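Local coordinates for protein molinate hydrolase (Gulosibacter molinativorax, PDB 4UB9) that hydrolyses the thiocarbamate herbicide molinate, as a zinc-binding member of the amidohydrolase family that probably cleaves a non-peptide carbon-nitrogen bond, at residues A[242-247]-A[283-288]; A[251-256]-A[344-349]; A[302-307]-A[326-331]; A[308-313]-A[351-356]; A[314-319]-A[364-369]. One frame throughout, in Å; residues are numbered along the deposited sequence.

Contacts 1 and 3 are wholly buried at the zinc site but differ in chemistry: contact 1 is close van der Waals packing of threonines and a valine, whereas contact 3, which contains the metal ligand His302, is bonded through Glu327. Contact 2 has a buried aromatic heart but an exposed rim, where an arginine reaches an aspartate. Contact 4 is only partly buried and mixes a histidine bond with valine-proline packing. Contact 5, away from the zinc, is apolar, a helix against the loop entering a strand. Contacts 3 and 4 use successive parts of the loop 302-313; contacts 2 and 4 share the run from helix 347-350 into helix 353-363; contacts 3 and 5 meet where strands 326-328 and 368-370 pair.

Contact 1 (A[242-247]-A[283-288]); sequences AVTDHL and TTSLEG
Two loops leaving the ends of strands 239-242 and 279-282 draw together here, closest at Thr244 and Thr283, whose CA atoms are 5.2 Å apart. Thr244 carries the join with both branches. Its OG1, at chi1 63° in the crowded place between backbone N and carbonyl carbon, lies 2.9 Å from Thr284 N, but the angle is too poor for a hydrogen bond. Its CG2 turns toward the helix start, 3.7 Å from Ser285 OG and 4.0 Å from Gly288 CA; glycine suits that place because there is no room for a side chain. Ser285 is the N-cap, its hydroxyl accepting from Gly288 N at 2.9 Å. Val243 lies side by side with Thr283, CB to CG2 3.9 Å. Thr284 OG1 is buried and finds no partner in the model. Asp245 makes an Asx turn, OD2 accepting from Leu247 N (2.9 Å), while OD1 accepts from Tyr257 N. The carbonyl of Asp245 is bonded to NE2 of the zinc ligand His282, a second-shell hold on the metal site. The contact brings the loop after strand 239-242 against the start of helix 286-294, which follows the neighbouring strand 279-282 and whose Glu287 salt-bridges Arg263 of the second subunit.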
# COMPACT_ATOMS: atom_id res chain seq x y z
N ALA A 242 -16.27 11.24 -21.17
CA ALA A 242 -16.46 10.73 -19.80
C ALA A 242 -17.48 11.54 -19.04
O ALA A 242 -17.13 12.45 -18.33
CB ALA A 242 -15.15 10.77 -19.03
N VAL A 243 -18.74 11.21 -19.22
CA VAL A 243 -19.81 11.93 -18.57
C VAL A 243 -19.70 11.74 -17.07
O VAL A 243 -19.78 12.69 -16.30
CB VAL A 243 -21.17 11.42 -19.03
CG1 VAL A 243 -22.29 12.01 -18.16
CG2 VAL A 243 -21.37 11.74 -20.47
N THR A 244 -19.50 10.47 -16.67
CA THR A 244 -19.16 10.16 -15.29
C THR A 244 -17.70 9.77 -15.17
O THR A 244 -16.97 9.70 -16.14
CB THR A 244 -20.02 9.04 -14.69
OG1 THR A 244 -19.80 7.85 -15.42
CG2 THR A 244 -21.49 9.41 -14.74
N ASP A 245 -17.31 9.49 -13.95
CA ASP A 245 -15.93 9.16 -13.60
C ASP A 245 -15.56 7.73 -13.99
O ASP A 245 -16.42 6.94 -14.36
CB ASP A 245 -15.74 9.27 -12.09
CG ASP A 245 -16.48 8.16 -11.34
OD1 ASP A 245 -17.74 8.22 -11.26
OD2 ASP A 245 -15.81 7.20 -10.91
N HIS A 246 -14.27 7.43 -13.84
CA HIS A 246 -13.71 6.13 -14.17
C HIS A 246 -12.88 5.61 -13.00
O HIS A 246 -11.80 5.09 -13.19
CB HIS A 246 -12.84 6.28 -15.41
CG HIS A 246 -12.45 4.98 -16.04
ND1 HIS A 246 -11.40 4.22 -15.58
CD2 HIS A 246 -12.93 4.34 -17.13
CE1 HIS A 246 -11.29 3.14 -16.32
NE2 HIS A 246 -12.19 3.20 -17.28
N LEU A 247 -13.43 5.76 -11.80
CA LEU A 247 -12.76 5.40 -10.56
C LEU A 247 -13.28 4.09 -9.93
O LEU A 247 -13.15 3.87 -8.70
CB LEU A 247 -12.95 6.52 -9.55
CG LEU A 247 -12.37 7.88 -9.91
CD1 LEU A 247 -12.68 8.86 -8.80
CD2 LEU A 247 -10.85 7.83 -10.13
N THR A 283 -20.89 6.23 -19.06
CA THR A 283 -21.74 6.54 -17.91
C THR A 283 -21.76 5.44 -16.90
O THR A 283 -21.70 4.29 -17.23
CB THR A 283 -23.19 6.94 -18.29
OG1 THR A 283 -23.86 5.85 -18.91
CG2 THR A 283 -23.21 8.12 -19.20
N THR A 284 -21.81 5.82 -15.64
CA THR A 284 -21.55 4.92 -14.56
C THR A 284 -22.66 4.97 -13.51
O THR A 284 -22.55 4.40 -12.46
CB THR A 284 -20.11 5.21 -14.07
OG1 THR A 284 -19.25 4.23 -14.61
CG2 THR A 284 -19.96 5.25 -12.62
N SER A 285 -23.71 5.70 -13.81
CA SER A 285 -24.80 5.97 -12.84
C SER A 285 -26.10 6.24 -13.55
O SER A 285 -26.11 6.52 -14.75
CB SER A 285 -24.50 7.23 -11.99
OG SER A 285 -24.43 8.37 -12.82
N LEU A 286 -27.20 6.17 -12.82
CA LEU A 286 -28.54 6.45 -13.40
C LEU A 286 -28.63 7.88 -13.93
O LEU A 286 -29.13 8.14 -15.00
CB LEU A 286 -29.62 6.26 -12.37
CG LEU A 286 -29.84 4.83 -11.89
CD1 LEU A 286 -30.95 4.75 -10.82
CD2 LEU A 286 -30.17 3.93 -13.06
N GLU A 287 -28.12 8.82 -13.15
CA GLU A 287 -28.13 10.22 -13.55
C GLU A 287 -27.21 10.47 -14.72
O GLU A 287 -27.50 11.28 -15.59
CB GLU A 287 -27.78 11.13 -12.38
CG GLU A 287 -28.98 11.38 -11.47
CD GLU A 287 -30.19 11.95 -12.24
OE1 GLU A 287 -30.15 13.06 -12.83
OE2 GLU A 287 -31.20 11.26 -12.29
N GLY A 288 -26.13 9.72 -14.78
CA GLY A 288 -25.25 9.80 -15.92
C GLY A 288 -25.95 9.32 -17.18
O GLY A 288 -25.87 9.93 -18.24

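Contact 2 (A[251-256]-A[344-349]); sequences LGFRAP and HPFADF
Asp348 OD2 is the best-held polar atom, gripped by one very short salt-bridge hydrogen bond from Arg254 NH1 (2.5 Å), while OD1 forms its own salt bridge with Arg352, the N-cap residue of helix 353-363. NH1 meets OD2 with the acceptor almost in the guanidinium plane, yet the bond bends to 139° and arrives from above the carboxylate plane. Arginine suits the exposed rim, since its chain, bent at chi2 and chi3, can bring the charge back to the aspartate. Phe253 fills the buried side. One face of its ring lies against the backbone of the 348-349 peptide, with Phe349 N 4.1 Å above its centre. Asp348 CB slides along the ring and touches CD1 of Phe253 at 3.4 Å. At the ring's edge CE1 comes 3.5 Å from Pro345 O, and the edge also turns toward the face of Phe346 in an offset edge-to-face pair, planes 87° apart. Phe349 CD2 closes on Phe253 CZ at 3.9 Å, and the Phe349 side chain lies about 6 Å from the zinc at its nearest atoms. Residues 344-347 form a type I turn in which His344 ND1 accepts from Phe346 N at 3.0 Å. The contact joins the loop between helices 248-251 and 262-275 to helix 347-350, with helix 333-341 packing on Ala347.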
# COMPACT_ATOMS: atom_id res chain seq x y z
N LEU A 251 -12.60 3.10 -6.08
CA LEU A 251 -13.69 3.36 -5.17
C LEU A 251 -14.86 2.38 -5.23
O LEU A 251 -15.79 2.47 -4.43
CB LEU A 251 -14.27 4.77 -5.46
CG LEU A 251 -13.28 5.89 -5.21
CD1 LEU A 251 -13.91 7.21 -5.63
CD2 LEU A 251 -12.88 5.93 -3.75
N GLY A 252 -14.82 1.45 -6.16
CA GLY A 252 -15.92 0.49 -6.32
C GLY A 252 -16.99 1.08 -7.24
O GLY A 252 -16.78 2.13 -7.84
N PHE A 253 -18.11 0.39 -7.34
CA PHE A 253 -19.10 0.65 -8.39
C PHE A 253 -20.25 1.54 -7.89
O PHE A 253 -21.15 1.84 -8.64
CB PHE A 253 -19.59 -0.70 -9.04
CG PHE A 253 -18.57 -1.34 -9.94
CD1 PHE A 253 -17.58 -2.16 -9.43
CD2 PHE A 253 -18.56 -1.06 -11.33
CE1 PHE A 253 -16.57 -2.67 -10.27
CE2 PHE A 253 -17.57 -1.59 -12.18
CZ PHE A 253 -16.56 -2.40 -11.64
N ARG A 254 -20.21 1.96 -6.63
CA ARG A 254 -21.37 2.55 -5.97
C ARG A 254 -21.13 3.95 -5.46
O ARG A 254 -21.78 4.40 -4.54
CB ARG A 254 -21.78 1.65 -4.79
CG ARG A 254 -22.48 0.36 -5.23
CD ARG A 254 -21.83 -0.95 -4.75
NE ARG A 254 -22.80 -1.77 -4.04
CZ ARG A 254 -23.08 -3.05 -4.28
NH1 ARG A 254 -22.44 -3.75 -5.19
NH2 ARG A 254 -23.99 -3.65 -3.55
N ALA A 255 -20.18 4.65 -6.05
CA ALA A 255 -19.89 6.04 -5.63
C ALA A 255 -19.51 6.92 -6.83
O ALA A 255 -18.43 7.46 -6.88
CB ALA A 255 -18.77 6.06 -4.62
N PRO A 256 -20.40 7.02 -7.82
CA PRO A 256 -20.08 7.73 -9.03
C PRO A 256 -20.18 9.25 -8.92
O PRO A 256 -20.88 9.82 -8.05
CB PRO A 256 -21.14 7.22 -10.01
CG PRO A 256 -22.34 7.06 -9.13
CD PRO A 256 -21.78 6.50 -7.84
N HIS A 344 -14.79 -11.52 -6.69
CA HIS A 344 -14.01 -10.73 -7.59
C HIS A 344 -14.39 -9.23 -7.53
O HIS A 344 -15.57 -8.87 -7.46
CB HIS A 344 -14.22 -11.24 -9.00
CG HIS A 344 -13.17 -10.80 -9.96
ND1 HIS A 344 -13.21 -9.57 -10.58
CD2 HIS A 344 -12.04 -11.40 -10.38
CE1 HIS A 344 -12.14 -9.43 -11.34
NE2 HIS A 344 -11.42 -10.54 -11.24
N PRO A 345 -13.39 -8.34 -7.57
CA PRO A 345 -13.70 -6.91 -7.48
C PRO A 345 -14.58 -6.35 -8.63
O PRO A 345 -15.27 -5.36 -8.43
CB PRO A 345 -12.31 -6.23 -7.45
CG PRO A 345 -11.36 -7.25 -7.93
CD PRO A 345 -11.95 -8.59 -7.58
N PHE A 346 -14.54 -6.98 -9.78
CA PHE A 346 -15.38 -6.60 -10.91
C PHE A 346 -16.67 -7.39 -11.04
O PHE A 346 -17.32 -7.38 -12.08
CB PHE A 346 -14.59 -6.73 -12.20
CG PHE A 346 -13.59 -5.65 -12.43
CD1 PHE A 346 -13.23 -4.75 -11.41
CD2 PHE A 346 -12.95 -5.56 -13.66
CE1 PHE A 346 -12.27 -3.76 -11.64
CE2 PHE A 346 -11.99 -4.59 -13.89
CZ PHE A 346 -11.65 -3.68 -12.87
N ALA A 347 -17.09 -8.04 -9.98
CA ALA A 347 -18.35 -8.78 -10.00
C ALA A 347 -19.55 -7.86 -10.20
O ALA A 347 -20.54 -8.24 -10.84
CB ALA A 347 -18.53 -9.53 -8.69
N ASP A 348 -19.43 -6.65 -9.68
CA ASP A 348 -20.40 -5.57 -9.85
C ASP A 348 -20.50 -4.95 -11.24
O ASP A 348 -21.41 -4.17 -11.49
CB ASP A 348 -20.09 -4.43 -8.89
CG ASP A 348 -20.73 -4.62 -7.54
OD1 ASP A 348 -21.47 -5.60 -7.36
OD2 ASP A 348 -20.46 -3.77 -6.66
N PHE A 349 -19.54 -5.26 -12.09
CA PHE A 349 -19.45 -4.67 -13.42
C PHE A 349 -20.71 -5.05 -14.20
O PHE A 349 -21.42 -4.17 -14.68
CB PHE A 349 -18.18 -5.19 -14.07
CG PHE A 349 -17.72 -4.46 -15.29
CD1 PHE A 349 -18.46 -4.46 -16.47
CD2 PHE A 349 -16.44 -3.87 -15.30
CE1 PHE A 349 -17.97 -3.83 -17.62
CE2 PHE A 349 -15.94 -3.23 -16.44
CZ PHE A 349 -16.71 -3.21 -17.61

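Contact 3 (A[302-307]-A[326-331]); sequences HATMTG and SEVQPT
Ser326 opens strand 326-328 by resting its CB 3.8 Å from Ala303 CB, a close approach that two small side chains allow. Glu327 does most of the holding. Its backbone O accepts from Ala303 N at 3.0 Å, nearly along the C=O axis and almost straight at 173°. Its side chain, curled back with chi2 at 89°, brings OE2 to 3.0 Å from His302 N, whose hydrogen comes from above the carboxylate plane. One bond thus holds the N of His302, which binds zinc through NE2, the other that of Ala303. Strands 299-301 and 326-328, joined through helix 313-322, form a beta-alpha-beta crossover of the TIM-barrel fold, and His302 follows directly on the first strand, beside His282, the other protein ligand identified at the metal. Val328 then turns CG1 against Thr304, 3.7 Å from its CG2. Gln329, extended beyond CG, gives its amide NE2 to Glu327 OE1 at 2.9 Å, with only a weak bond to OE2; this amide stands at the edge of the His302 ring, the planes 85° apart. A water accepts from Gln329 N and donates to Thr304 OG1 (2.6 Å), a hydroxyl also bonded to Asp358. Pro330 packs on helix 400-410.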
# COMPACT_ATOMS: atom_id res chain seq x y z
N HIS A 302 -21.73 0.94 -22.09
CA HIS A 302 -22.15 0.24 -20.84
C HIS A 302 -23.27 0.95 -20.12
O HIS A 302 -23.18 1.33 -18.96
CB HIS A 302 -21.00 -0.22 -19.93
CG HIS A 302 -19.99 0.82 -19.62
ND1 HIS A 302 -20.26 1.94 -18.88
CD2 HIS A 302 -18.65 0.84 -19.86
CE1 HIS A 302 -19.16 2.66 -18.74
NE2 HIS A 302 -18.17 2.01 -19.32
N ALA A 303 -24.35 1.11 -20.87
CA ALA A 303 -25.47 1.90 -20.44
C ALA A 303 -26.08 1.35 -19.18
O ALA A 303 -26.65 2.07 -18.38
CB ALA A 303 -26.50 1.93 -21.55
N THR A 304 -26.00 0.04 -19.04
CA THR A 304 -26.64 -0.64 -17.90
C THR A 304 -25.78 -0.69 -16.65
O THR A 304 -26.19 -1.24 -15.63
CB THR A 304 -27.01 -2.10 -18.27
OG1 THR A 304 -25.89 -2.72 -18.91
CG2 THR A 304 -28.18 -2.09 -19.19
N MET A 305 -24.56 -0.14 -16.75
CA MET A 305 -23.71 -0.03 -15.59
C MET A 305 -24.13 1.24 -14.82
O MET A 305 -23.77 2.34 -15.17
CB MET A 305 -22.26 0.03 -15.98
CG MET A 305 -21.36 -0.09 -14.77
SD MET A 305 -19.67 0.33 -15.21
CE MET A 305 -19.21 -1.11 -16.22
N THR A 306 -24.92 1.06 -13.78
CA THR A 306 -25.61 2.18 -13.14
C THR A 306 -25.49 2.25 -11.64
O THR A 306 -26.46 2.51 -10.95
CB THR A 306 -27.11 2.18 -13.50
OG1 THR A 306 -27.74 1.00 -13.02
CG2 THR A 306 -27.27 2.26 -14.98
N GLY A 307 -24.30 2.03 -11.12
CA GLY A 307 -24.07 2.25 -9.69
C GLY A 307 -24.78 1.23 -8.82
O GLY A 307 -25.05 1.47 -7.65
N SER A 326 -28.11 1.85 -27.09
CA SER A 326 -27.33 1.48 -25.89
C SER A 326 -26.40 0.32 -26.16
O SER A 326 -26.86 -0.72 -26.66
CB SER A 326 -28.29 1.02 -24.81
OG SER A 326 -29.13 2.06 -24.42
N GLU A 327 -25.10 0.44 -25.86
CA GLU A 327 -24.29 -0.76 -25.76
C GLU A 327 -24.29 -1.22 -24.34
O GLU A 327 -24.35 -0.42 -23.42
CB GLU A 327 -22.90 -0.76 -26.45
CG GLU A 327 -21.70 -0.32 -25.70
CD GLU A 327 -20.94 -1.37 -24.89
OE1 GLU A 327 -19.92 -1.91 -25.36
OE2 GLU A 327 -21.32 -1.54 -23.74
N VAL A 328 -24.25 -2.52 -24.19
CA VAL A 328 -24.25 -3.15 -22.86
C VAL A 328 -23.23 -4.24 -22.87
O VAL A 328 -22.82 -4.70 -23.94
CB VAL A 328 -25.59 -3.74 -22.47
CG1 VAL A 328 -26.66 -2.66 -22.52
CG2 VAL A 328 -25.96 -4.86 -23.39
N GLN A 329 -22.73 -4.54 -21.68
CA GLN A 329 -21.57 -5.45 -21.51
C GLN A 329 -21.92 -6.45 -20.44
O GLN A 329 -21.76 -6.18 -19.26
CB GLN A 329 -20.29 -4.72 -21.15
CG GLN A 329 -19.81 -3.90 -22.33
CD GLN A 329 -18.64 -3.00 -22.02
OE1 GLN A 329 -17.91 -3.20 -21.06
NE2 GLN A 329 -18.45 -2.02 -22.86
N PRO A 330 -22.49 -7.57 -20.87
CA PRO A 330 -22.95 -8.55 -19.95
C PRO A 330 -21.93 -9.64 -19.73
O PRO A 330 -20.91 -9.76 -20.39
CB PRO A 330 -24.15 -9.12 -20.66
CG PRO A 330 -23.65 -9.18 -22.07
CD PRO A 330 -22.88 -7.92 -22.25
N THR A 331 -22.33 -10.48 -18.82
CA THR A 331 -21.54 -11.54 -18.35
C THR A 331 -22.44 -12.79 -18.42
O THR A 331 -23.64 -12.71 -18.20
CB THR A 331 -21.14 -11.14 -16.95
OG1 THR A 331 -19.88 -11.71 -16.63
CG2 THR A 331 -22.19 -11.45 -16.01
O HOH W 1 -23.42 -2.55 -19.72

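Contact 4 (A[308-313]-A[351-356]); sequences QAPIPE and GRVHHE
The imidazole of His354 has the amide end of Gln308 over the centre of one face, the two planes 35° apart, and the backbone N-H of the same Gln308 at its edge. That N-H lies near the ring plane and reaches His354 NE2 at 2.9 Å, with an angle of 142°. Gln308 can present both because its chain bends at chi2, folding the amide back over the ring while CG passes 3.8 Å from His354 NE2. The loop between strand 299-301 and helix 313-322 thus meets the N-terminal end of helix 353-363: the amide lies beside Gly351 and against CB of the N-cap residue Arg352. The charged end of Arg352 leads elsewhere, forming salt bridges with Asp348 and Asp340. Val353 supplies the apolar part: with CG1 anti to the backbone N (chi1 173°), that methyl sits against the Ala309-Pro310 peptide link, 3.5 Å from Ala309 C and equally near Pro310 N. A branched residue fits here because CG2 is left to pack on Gln308 O at 3.6 Å. Gly351 O accepts from His354 N (3.0 Å). His354 ND1 is hydrogen-bonded to the carbonyl of Phe349. Since NE2 accepts a backbone hydrogen and ND1 faces a carbonyl, the ring is probably neutral with its proton on ND1, a histidine used to tie two backbone segments together.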
# COMPACT_ATOMS: atom_id res chain seq x y z
N GLN A 308 -25.11 0.11 -9.44
CA GLN A 308 -25.88 -0.97 -8.83
C GLN A 308 -27.24 -0.53 -8.36
O GLN A 308 -27.78 -1.07 -7.45
CB GLN A 308 -25.11 -1.62 -7.71
CG GLN A 308 -24.00 -2.52 -8.22
CD GLN A 308 -24.50 -3.78 -8.89
OE1 GLN A 308 -23.97 -4.22 -9.92
NE2 GLN A 308 -25.52 -4.36 -8.31
N ALA A 309 -27.81 0.45 -9.05
CA ALA A 309 -29.17 0.89 -8.80
C ALA A 309 -30.00 0.60 -10.04
O ALA A 309 -29.51 0.72 -11.15
CB ALA A 309 -29.18 2.37 -8.47
N PRO A 310 -31.22 0.13 -9.85
CA PRO A 310 -32.02 -0.30 -11.01
C PRO A 310 -32.50 0.85 -11.88
O PRO A 310 -32.90 1.88 -11.40
CB PRO A 310 -33.21 -1.04 -10.38
CG PRO A 310 -33.34 -0.46 -9.03
CD PRO A 310 -31.95 -0.03 -8.57
N ILE A 311 -32.46 0.63 -13.18
CA ILE A 311 -32.87 1.63 -14.12
C ILE A 311 -34.39 1.87 -14.00
O ILE A 311 -35.14 0.94 -14.07
CB ILE A 311 -32.56 1.22 -15.55
CG1 ILE A 311 -31.06 1.13 -15.75
CG2 ILE A 311 -33.14 2.25 -16.51
CD1 ILE A 311 -30.65 0.70 -17.14
N PRO A 312 -34.81 3.12 -13.78
CA PRO A 312 -36.24 3.39 -13.68
C PRO A 312 -36.95 3.25 -15.00
O PRO A 312 -36.37 3.43 -16.09
CB PRO A 312 -36.32 4.84 -13.23
CG PRO A 312 -34.91 5.27 -12.92
CD PRO A 312 -34.00 4.34 -13.69
N GLU A 313 -38.23 2.97 -14.88
CA GLU A 313 -39.11 2.76 -16.03
C GLU A 313 -39.07 3.95 -16.96
O GLU A 313 -38.99 3.82 -18.17
CB GLU A 313 -40.52 2.45 -15.52
CG GLU A 313 -41.29 1.51 -16.43
CD GLU A 313 -40.53 0.23 -16.81
OE1 GLU A 313 -40.16 -0.57 -15.93
OE2 GLU A 313 -40.32 -0.01 -18.03
N GLY A 351 -22.84 -7.94 -12.95
CA GLY A 351 -23.65 -8.76 -12.10
C GLY A 351 -24.70 -8.02 -11.31
O GLY A 351 -24.88 -6.78 -11.43
N ARG A 352 -25.41 -8.81 -10.51
CA ARG A 352 -26.49 -8.35 -9.60
C ARG A 352 -27.47 -7.41 -10.37
O ARG A 352 -28.02 -7.78 -11.39
CB ARG A 352 -25.93 -7.70 -8.31
CG ARG A 352 -25.04 -8.57 -7.43
CD ARG A 352 -23.61 -8.61 -7.99
NE ARG A 352 -22.72 -9.57 -7.32
CZ ARG A 352 -21.65 -9.24 -6.58
NH1 ARG A 352 -21.28 -7.98 -6.42
NH2 ARG A 352 -20.92 -10.21 -6.01
N VAL A 353 -27.62 -6.17 -9.89
CA VAL A 353 -28.56 -5.22 -10.46
C VAL A 353 -28.27 -4.87 -11.90
O VAL A 353 -29.19 -4.63 -12.67
CB VAL A 353 -28.63 -3.95 -9.60
CG1 VAL A 353 -29.47 -2.88 -10.28
CG2 VAL A 353 -29.19 -4.29 -8.21
N HIS A 354 -27.01 -4.92 -12.30
CA HIS A 354 -26.71 -4.63 -13.70
C HIS A 354 -27.13 -5.74 -14.63
O HIS A 354 -27.40 -5.52 -15.83
CB HIS A 354 -25.23 -4.33 -13.92
CG HIS A 354 -24.76 -3.15 -13.15
ND1 HIS A 354 -23.43 -2.84 -13.01
CD2 HIS A 354 -25.43 -2.26 -12.38
CE1 HIS A 354 -23.30 -1.78 -12.24
NE2 HIS A 354 -24.50 -1.42 -11.84
N HIS A 355 -27.14 -6.94 -14.09
CA HIS A 355 -27.64 -8.10 -14.82
C HIS A 355 -29.14 -7.91 -15.04
O HIS A 355 -29.63 -8.10 -16.16
CB HIS A 355 -27.34 -9.41 -14.04
CG HIS A 355 -28.19 -10.57 -14.43
ND1 HIS A 355 -27.91 -11.38 -15.53
CD2 HIS A 355 -29.34 -11.05 -13.90
CE1 HIS A 355 -28.85 -12.30 -15.65
NE2 HIS A 355 -29.72 -12.13 -14.68
N GLU A 356 -29.84 -7.56 -13.98
CA GLU A 356 -31.30 -7.30 -14.06
C GLU A 356 -31.66 -6.16 -14.98
O GLU A 356 -32.69 -6.18 -15.63
CB GLU A 356 -31.86 -7.02 -12.68
CG GLU A 356 -31.90 -8.27 -11.80
CD GLU A 356 -31.88 -7.95 -10.30
OE1 GLU A 356 -32.08 -6.79 -9.91
OE2 GLU A 356 -31.65 -8.88 -9.50

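Contact 5 (A[314-319]-A[364-369]); sequences ETIEKL and AGVPLV
Three aliphatic side chains and a methyl make the first shell. Ile316 reaches out with CG2, the branch anti to its backbone N, and touches Ala364 CB at 3.8 Å and Val366 CG1 at 4.1 Å. The same CG1 of Val366 lies 4.2 Å from Leu319 CB, so one methyl is shared by two residues on the same face of the helix, three positions apart. Ile316 and Val366 cross at about a right angle. Pro367 adds a loose touch, CD 4.4 Å from Leu319 O. Branched and leucine side chains suit a buried seam of this kind, and the small methyl of Ala364 meets the Ile316 branch directly.

What positions these groups is backbone structure on both sides. Helix 313-322 sets the spacing through bonds such as Lys318 N to Glu314 O (3.0 Å), while Lys318 runs off the other way to a salt bridge with Glu294. Opposite, Gly365, with positive phi (68°), ends helix 353-363 in a Schellman motif, and the reversal turns Val366 inward with CG1 anti to its carbonyl carbon (chi1 -53°). Pro367 and Val369 are then tied by backbone bonds to Ser326.

The contact, away from the zinc, joins an outer helix of the TIM-barrel-type fold to the loop that leads from helix 353-363 into strand 368-370. Helix 313-322 packs on helix 286-294 through Thr315, Lys318 and Leu319, and on helix 353-363 where Met361 meets both Leu319 and Val366; beyond Pro367 the chain enters strand 368-370, which lies parallel to 326-328.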
# COMPACT_ATOMS: atom_id res chain seq x y z
N GLU A 314 -39.10 5.14 -16.39
CA GLU A 314 -39.11 6.39 -17.15
C GLU A 314 -37.92 6.50 -18.11
O GLU A 314 -38.03 7.01 -19.22
CB GLU A 314 -39.13 7.55 -16.14
CG GLU A 314 -39.10 8.92 -16.78
CD GLU A 314 -38.55 10.07 -15.94
OE1 GLU A 314 -39.05 10.25 -14.80
OE2 GLU A 314 -37.65 10.82 -16.44
N THR A 315 -36.77 6.00 -17.66
CA THR A 315 -35.56 6.05 -18.45
C THR A 315 -35.65 5.06 -19.61
O THR A 315 -35.23 5.37 -20.72
CB THR A 315 -34.31 5.71 -17.62
OG1 THR A 315 -34.21 6.61 -16.52
CG2 THR A 315 -33.05 5.83 -18.45
N ILE A 316 -36.18 3.88 -19.35
CA ILE A 316 -36.36 2.92 -20.44
C ILE A 316 -37.29 3.51 -21.46
O ILE A 316 -37.06 3.39 -22.69
CB ILE A 316 -36.88 1.59 -19.93
CG1 ILE A 316 -35.75 0.83 -19.23
CG2 ILE A 316 -37.42 0.76 -21.07
CD1 ILE A 316 -36.19 -0.42 -18.50
N GLU A 317 -38.35 4.16 -21.00
CA GLU A 317 -39.33 4.78 -21.92
C GLU A 317 -38.74 5.89 -22.78
O GLU A 317 -39.02 6.00 -23.97
CB GLU A 317 -40.55 5.29 -21.15
CG GLU A 317 -41.53 4.17 -20.82
CD GLU A 317 -42.33 4.50 -19.56
OE1 GLU A 317 -42.78 3.56 -18.88
OE2 GLU A 317 -42.51 5.71 -19.24
N LYS A 318 -37.83 6.65 -22.21
CA LYS A 318 -37.07 7.62 -23.02
C LYS A 318 -36.25 6.96 -24.13
O LYS A 318 -36.11 7.50 -25.22
CB LYS A 318 -36.12 8.43 -22.18
CG LYS A 318 -36.77 9.38 -21.22
CD LYS A 318 -35.76 10.40 -20.72
CE LYS A 318 -36.27 11.16 -19.50
NZ LYS A 318 -35.37 12.32 -19.23
N LEU A 319 -35.66 5.81 -23.82
CA LEU A 319 -34.83 5.13 -24.80
C LEU A 319 -35.70 4.67 -25.97
O LEU A 319 -35.30 4.75 -27.14
CB LEU A 319 -34.13 3.91 -24.18
CG LEU A 319 -32.96 4.21 -23.23
CD1 LEU A 319 -32.51 2.96 -22.49
CD2 LEU A 319 -31.78 4.79 -23.99
N ALA A 364 -37.78 -5.08 -22.76
CA ALA A 364 -38.48 -3.91 -23.28
C ALA A 364 -38.17 -3.63 -24.75
O ALA A 364 -38.75 -2.74 -25.35
CB ALA A 364 -38.16 -2.68 -22.44
N GLY A 365 -37.23 -4.36 -25.32
CA GLY A 365 -36.86 -4.20 -26.74
C GLY A 365 -36.18 -2.89 -27.09
O GLY A 365 -36.36 -2.37 -28.18
N VAL A 366 -35.38 -2.34 -26.20
CA VAL A 366 -34.63 -1.14 -26.54
C VAL A 366 -33.56 -1.48 -27.56
O VAL A 366 -33.16 -2.62 -27.70
CB VAL A 366 -33.97 -0.47 -25.34
CG1 VAL A 366 -34.99 -0.21 -24.24
CG2 VAL A 366 -32.80 -1.29 -24.81
N PRO A 367 -33.11 -0.49 -28.33
CA PRO A 367 -32.09 -0.77 -29.34
C PRO A 367 -30.72 -1.03 -28.70
O PRO A 367 -30.23 -0.21 -27.88
CB PRO A 367 -32.05 0.54 -30.16
CG PRO A 367 -33.32 1.25 -29.85
CD PRO A 367 -33.66 0.88 -28.45
N LEU A 368 -30.10 -2.14 -29.08
CA LEU A 368 -28.92 -2.65 -28.39
C LEU A 368 -27.79 -2.87 -29.34
O LEU A 368 -27.97 -3.42 -30.42
CB LEU A 368 -29.25 -3.97 -27.64
CG LEU A 368 -30.18 -3.80 -26.44
CD1 LEU A 368 -30.82 -5.11 -26.00
CD2 LEU A 368 -29.42 -3.18 -25.26
N VAL A 369 -26.61 -2.53 -28.88
CA VAL A 369 -25.38 -2.70 -29.63
C VAL A 369 -24.36 -3.59 -28.92
O VAL A 369 -24.15 -3.51 -27.71
CB VAL A 369 -24.73 -1.36 -29.87
CG1 VAL A 369 -23.28 -1.52 -30.37
CG2 VAL A 369 -25.56 -0.59 -30.89